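Local coordinates for protein chorismate synthase (Aquifex aeolicus, PDB 1Q1L) that probably catalyses the last step of the shikimate pathway, eliminating phosphate from 5-enolpyruvylshikimate-3-phosphate to give chorismate with the help of reduced FMN, at residues P187-L191 with V233-N237; E270-G274 with N303-T307. All blocks are in the same frame, centred on the assembly; numbering follows the deposited sequence.

Contact 1. Residues P187-L191 with V233-N237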
loop_
_atom_site.group_PDB
_atom_site.type_symbol
_atom_site.label_atom_id
_atom_site.label_comp_id
_atom_site.label_asym_id
_atom_site.label_seq_id
_atom_site.Cartn_x
_atom_site.Cartn_y
_atom_site.Cartn_z
ATOM N N PRO A 187 13.094 -0.867 33.135
ATOM C CA PRO A 187 14.061 -0.543 32.079
ATOM C C PRO A 187 15.492 -0.961 32.433
ATOM O O PRO A 187 16.180 -1.593 31.631
ATOM C CB PRO A 187 13.919 0.970 31.938
ATOM C CG PRO A 187 12.472 1.186 32.222
ATOM C CD PRO A 187 12.242 0.299 33.433
ATOM N N GLU A 188 15.931 -0.610 33.637
ATOM C CA GLU A 188 17.276 -0.947 34.092
ATOM C C GLU A 188 17.527 -2.450 34.050
ATOM O O GLU A 188 18.586 -2.896 33.610
ATOM C CB GLU A 188 17.506 -0.425 35.516
ATOM C CG GLU A 188 17.436 1.090 35.658
ATOM C CD GLU A 188 16.067 1.657 35.320
ATOM O OE1 GLU A 188 15.061 1.159 35.871
ATOM O OE2 GLU A 188 15.996 2.606 34.508
ATOM N N LYS A 189 16.560 -3.236 34.511
ATOM C CA LYS A 189 16.711 -4.693 34.500
ATOM C C LYS A 189 16.787 -5.236 33.075
ATOM O O LYS A 189 17.690 -6.005 32.735
ATOM C CB LYS A 189 15.542 -5.369 35.226
ATOM C CG LYS A 189 15.697 -5.477 36.727
ATOM C CD LYS A 189 14.590 -6.347 37.313
ATOM C CE LYS A 189 14.769 -6.562 38.810
ATOM N NZ LYS A 189 13.727 -7.478 39.362
ATOM N N LEU A 190 15.818 -4.846 32.252
ATOM C CA LEU A 190 15.771 -5.283 30.858
ATOM C C LEU A 190 17.110 -4.990 30.187
ATOM O O LEU A 190 17.733 -5.874 29.598
ATOM C CB LEU A 190 14.635 -4.559 30.126
ATOM C CG LEU A 190 13.224 -4.993 30.559
ATOM C CD1 LEU A 190 12.179 -4.013 30.060
ATOM C CD2 LEU A 190 12.948 -6.386 30.025
ATOM N N LEU A 191 17.555 -3.744 30.297
ATOM C CA LEU A 191 18.820 -3.345 29.693
ATOM C C LEU A 191 19.934 -4.210 30.260
ATOM O O LEU A 191 20.852 -4.617 29.545
ATOM C CB LEU A 191 19.106 -1.866 29.973
ATOM C CG LEU A 191 20.282 -1.266 29.189
ATOM C CD1 LEU A 191 20.059 -1.481 27.697
ATOM C CD2 LEU A 191 20.426 0.220 29.500
ATOM N N VAL A 233 12.019 -9.637 23.369
ATOM C CA VAL A 233 12.591 -8.458 22.739
ATOM C C VAL A 233 11.915 -7.272 23.381
ATOM O O VAL A 233 10.712 -7.301 23.621
ATOM C CB VAL A 233 12.288 -8.421 21.219
ATOM C CG1 VAL A 233 13.075 -7.291 20.558
ATOM C CG2 VAL A 233 12.626 -9.745 20.596
ATOM N N PHE A 234 12.676 -6.225 23.664
ATOM C CA PHE A 234 12.094 -5.052 24.287
ATOM C C PHE A 234 12.610 -3.780 23.643
ATOM O O PHE A 234 13.643 -3.780 22.964
ATOM C CB PHE A 234 12.428 -5.030 25.783
ATOM C CG PHE A 234 13.890 -4.830 26.072
ATOM C CD1 PHE A 234 14.434 -3.554 26.111
ATOM C CD2 PHE A 234 14.732 -5.921 26.255
ATOM C CE1 PHE A 234 15.801 -3.366 26.326
ATOM C CE2 PHE A 234 16.089 -5.742 26.468
ATOM C CZ PHE A 234 16.626 -4.461 26.505
ATOM N N ALA A 235 11.873 -2.699 23.861
ATOM C CA ALA A 235 12.239 -1.379 23.371
ATOM C C ALA A 235 11.957 -0.444 24.534
ATOM O O ALA A 235 10.868 -0.482 25.114
ATOM C CB ALA A 235 11.391 -0.996 22.161
ATOM N N LEU A 236 12.938 0.384 24.881
ATOM C CA LEU A 236 12.803 1.316 25.992
ATOM C C LEU A 236 12.650 2.764 25.541
ATOM O O LEU A 236 13.161 3.158 24.493
ATOM C CB LEU A 236 14.022 1.215 26.914
ATOM C CG LEU A 236 14.360 -0.172 27.468
ATOM C CD1 LEU A 236 15.579 -0.094 28.367
ATOM C CD2 LEU A 236 13.164 -0.710 28.235
ATOM N N ASN A 237 11.938 3.540 26.356
ATOM C CA ASN A 237 11.703 4.962 26.118
ATOM C C ASN A 237 10.831 5.292 24.917
ATOM O O ASN A 237 10.992 6.341 24.291
ATOM C CB ASN A 237 13.039 5.699 26.001
ATOM C CG ASN A 237 13.893 5.540 27.245
ATOM O OD1 ASN A 237 13.419 5.749 28.358
ATOM N ND2 ASN A 237 15.159 5.168 27.059
#
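Val233 lies too far from 187-191 to touch it; its side chain packs on Leu367 of helix 356-379, and the contact proper starts one residue later. Phe234 points toward the helix with chi1 near +67°, which lays its ring beneath Leu190; Leu190 CB sits 3.9 Å from the ring centroid and 1° off the normal, a CH-pi contact over the face. Leu190 O also lies 3.5 Å from Phe234 CE2. Ala235 turns to the other side and meets Leu367 and Leu371. Side chains thus alternate between two faces of strand 229-236, which belongs to a sheet of the beta-alpha-beta sandwich: helix 187-197 packs on one face and helix 356-379 on the other. The axes of segments 187-191 and 233-236 approach to 9.6 Å, with 133° between their N-to-C directions. Leu236 again points toward the helix: its CD2 is 3.9 Å from Leu190 CD1, and its CD1 is 4.1 Å from Pro187 CB and 4.3 Å from Leu191 CB. At Asn237 the strand has ended, and ND2 hydrogen-bonds Gly160 O.

Contact 2. Residues E270-G274 with N303-T307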
loop_
_atom_site.group_PDB
_atom_site.type_symbol
_atom_site.label_atom_id
_atom_site.label_comp_id
_atom_site.label_asym_id
_atom_site.label_seq_id
_atom_site.Cartn_x
_atom_site.Cartn_y
_atom_site.Cartn_z
ATOM N N GLU A 270 3.797 -13.148 21.842
ATOM C CA GLU A 270 2.985 -12.580 22.907
ATOM C C GLU A 270 3.449 -11.166 23.175
ATOM O O GLU A 270 4.640 -10.878 23.089
ATOM C CB GLU A 270 3.147 -13.372 24.209
ATOM C CG GLU A 270 2.662 -14.799 24.177
ATOM C CD GLU A 270 2.935 -15.517 25.491
ATOM O OE1 GLU A 270 1.964 -15.839 26.200
ATOM O OE2 GLU A 270 4.120 -15.751 25.820
ATOM N N ILE A 271 2.510 -10.283 23.488
ATOM C CA ILE A 271 2.863 -8.917 23.843
ATOM C C ILE A 271 2.699 -8.902 25.363
ATOM O O ILE A 271 1.596 -9.079 25.878
ATOM C CB ILE A 271 1.907 -7.876 23.223
ATOM C CG1 ILE A 271 1.943 -7.963 21.690
ATOM C CG2 ILE A 271 2.306 -6.474 23.688
ATOM C CD1 ILE A 271 3.283 -7.623 21.067
ATOM N N GLY A 272 3.793 -8.710 26.083
ATOM C CA GLY A 272 3.704 -8.700 27.528
ATOM C C GLY A 272 3.495 -10.105 28.068
ATOM O O GLY A 272 4.106 -11.057 27.587
ATOM N N LEU A 273 2.614 -10.230 29.056
ATOM C CA LEU A 273 2.321 -11.510 29.700
ATOM C C LEU A 273 1.786 -12.558 28.721
ATOM O O LEU A 273 2.107 -13.740 28.836
ATOM C CB LEU A 273 1.317 -11.286 30.837
ATOM C CG LEU A 273 1.509 -12.072 32.137
ATOM C CD1 LEU A 273 2.921 -11.869 32.679
ATOM C CD2 LEU A 273 0.471 -11.606 33.153
ATOM N N GLY A 274 0.964 -12.126 27.769
ATOM C CA GLY A 274 0.429 -13.038 26.765
ATOM C C GLY A 274 -0.573 -14.097 27.207
ATOM O O GLY A 274 -1.585 -13.789 27.832
ATOM N N ASN A 303 2.357 -5.761 32.555
ATOM C CA ASN A 303 1.893 -7.051 32.069
ATOM C C ASN A 303 1.359 -6.921 30.653
ATOM O O ASN A 303 1.230 -7.916 29.943
ATOM C CB ASN A 303 0.792 -7.597 32.977
ATOM C CG ASN A 303 1.271 -7.810 34.390
ATOM O OD1 ASN A 303 2.250 -8.516 34.621
ATOM N ND2 ASN A 303 0.585 -7.195 35.346
ATOM N N LEU A 304 1.055 -5.690 30.248
ATOM C CA LEU A 304 0.536 -5.424 28.906
ATOM C C LEU A 304 1.639 -5.341 27.854
ATOM O O LEU A 304 1.360 -5.310 26.656
ATOM C CB LEU A 304 -0.262 -4.121 28.900
ATOM C CG LEU A 304 -1.564 -4.120 29.698
ATOM C CD1 LEU A 304 -2.176 -2.735 29.674
ATOM C CD2 LEU A 304 -2.514 -5.138 29.106
ATOM N N GLY A 305 2.886 -5.284 28.299
ATOM C CA GLY A 305 3.993 -5.215 27.363
ATOM C C GLY A 305 4.114 -3.891 26.625
ATOM O O GLY A 305 4.523 -3.866 25.468
ATOM N N GLY A 306 3.742 -2.800 27.287
ATOM C CA GLY A 306 3.856 -1.484 26.685
ATOM C C GLY A 306 2.803 -1.015 25.697
ATOM O O GLY A 306 2.965 0.057 25.108
ATOM N N THR A 307 1.738 -1.790 25.497
ATOM C CA THR A 307 0.684 -1.385 24.573
ATOM C C THR A 307 -0.697 -1.572 25.202
ATOM O O THR A 307 -0.937 -2.540 25.924
ATOM C CB THR A 307 0.735 -2.190 23.241
ATOM O OG1 THR A 307 -0.066 -3.371 23.357
ATOM C CG2 THR A 307 2.176 -2.599 22.908
HETATM O O HOH W 1 -0.107 -9.566 28.066
#
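A type II' beta turn, Ile271 to Gly274, ends strand 266-271 and packs against the loop leading into strand 307-308. Its second position is Gly272 (phi/psi 74/-138), where an ideal CB would lie 2.4 Å from Asn303 O; at Gly305 one would lie 2.4 Å from Gly272 N. With no side chain on either residue, Gly272 CA and Gly305 CA come within 3.5 Å. Ile271, m at both chi angles, has CG2 3.3 Å from Leu304 O and 3.9 Å from Thr307 OG1, oxygens that both accept hydrogen bonds from Lys267 of the second subunit. The CA-to-CB bond of Thr307 points toward the turn, and chi1 of 90° (p) sets OG1 at that spot. Leu273 points toward the loop with chi1 at -141°, between wells, and its CD2 lies 3.9 Å from Asn303 OD1, while Asn303 ND2 is bonded to Val285 O. Leu304 points away from the turn and packs on Lys324 of the second subunit. Leu273 N donates a hydrogen bond to Asn303 O, 2.8 Å and almost linear at 179°. Water 1 supplements this bond, donating to Ile271 O and Asn303 O and accepting from Gly274 N, each at 2.8 Å.

Contact 1 closes before contact 2 opens, so the two follow in series along the chain; their centres lie about 13 Å apart and their nearest atoms about 7 Å apart, without touching. Both reach the same antiparallel sheet. Strand 229-236 of contact 1 lies inside it, and strand 266-271 of contact 2 is one of its two outermost strands within the chain; strand 317-323 runs between them, pairing through Val319 with Val233 and through Arg320 with Glu270. Contact 1 thus packs a helix on the sheet's face within one subunit, whereas contact 2 lies at an edge where the sheet continues into the second subunit, Glu270 pairing in an antiparallel ladder with a strand of that chain.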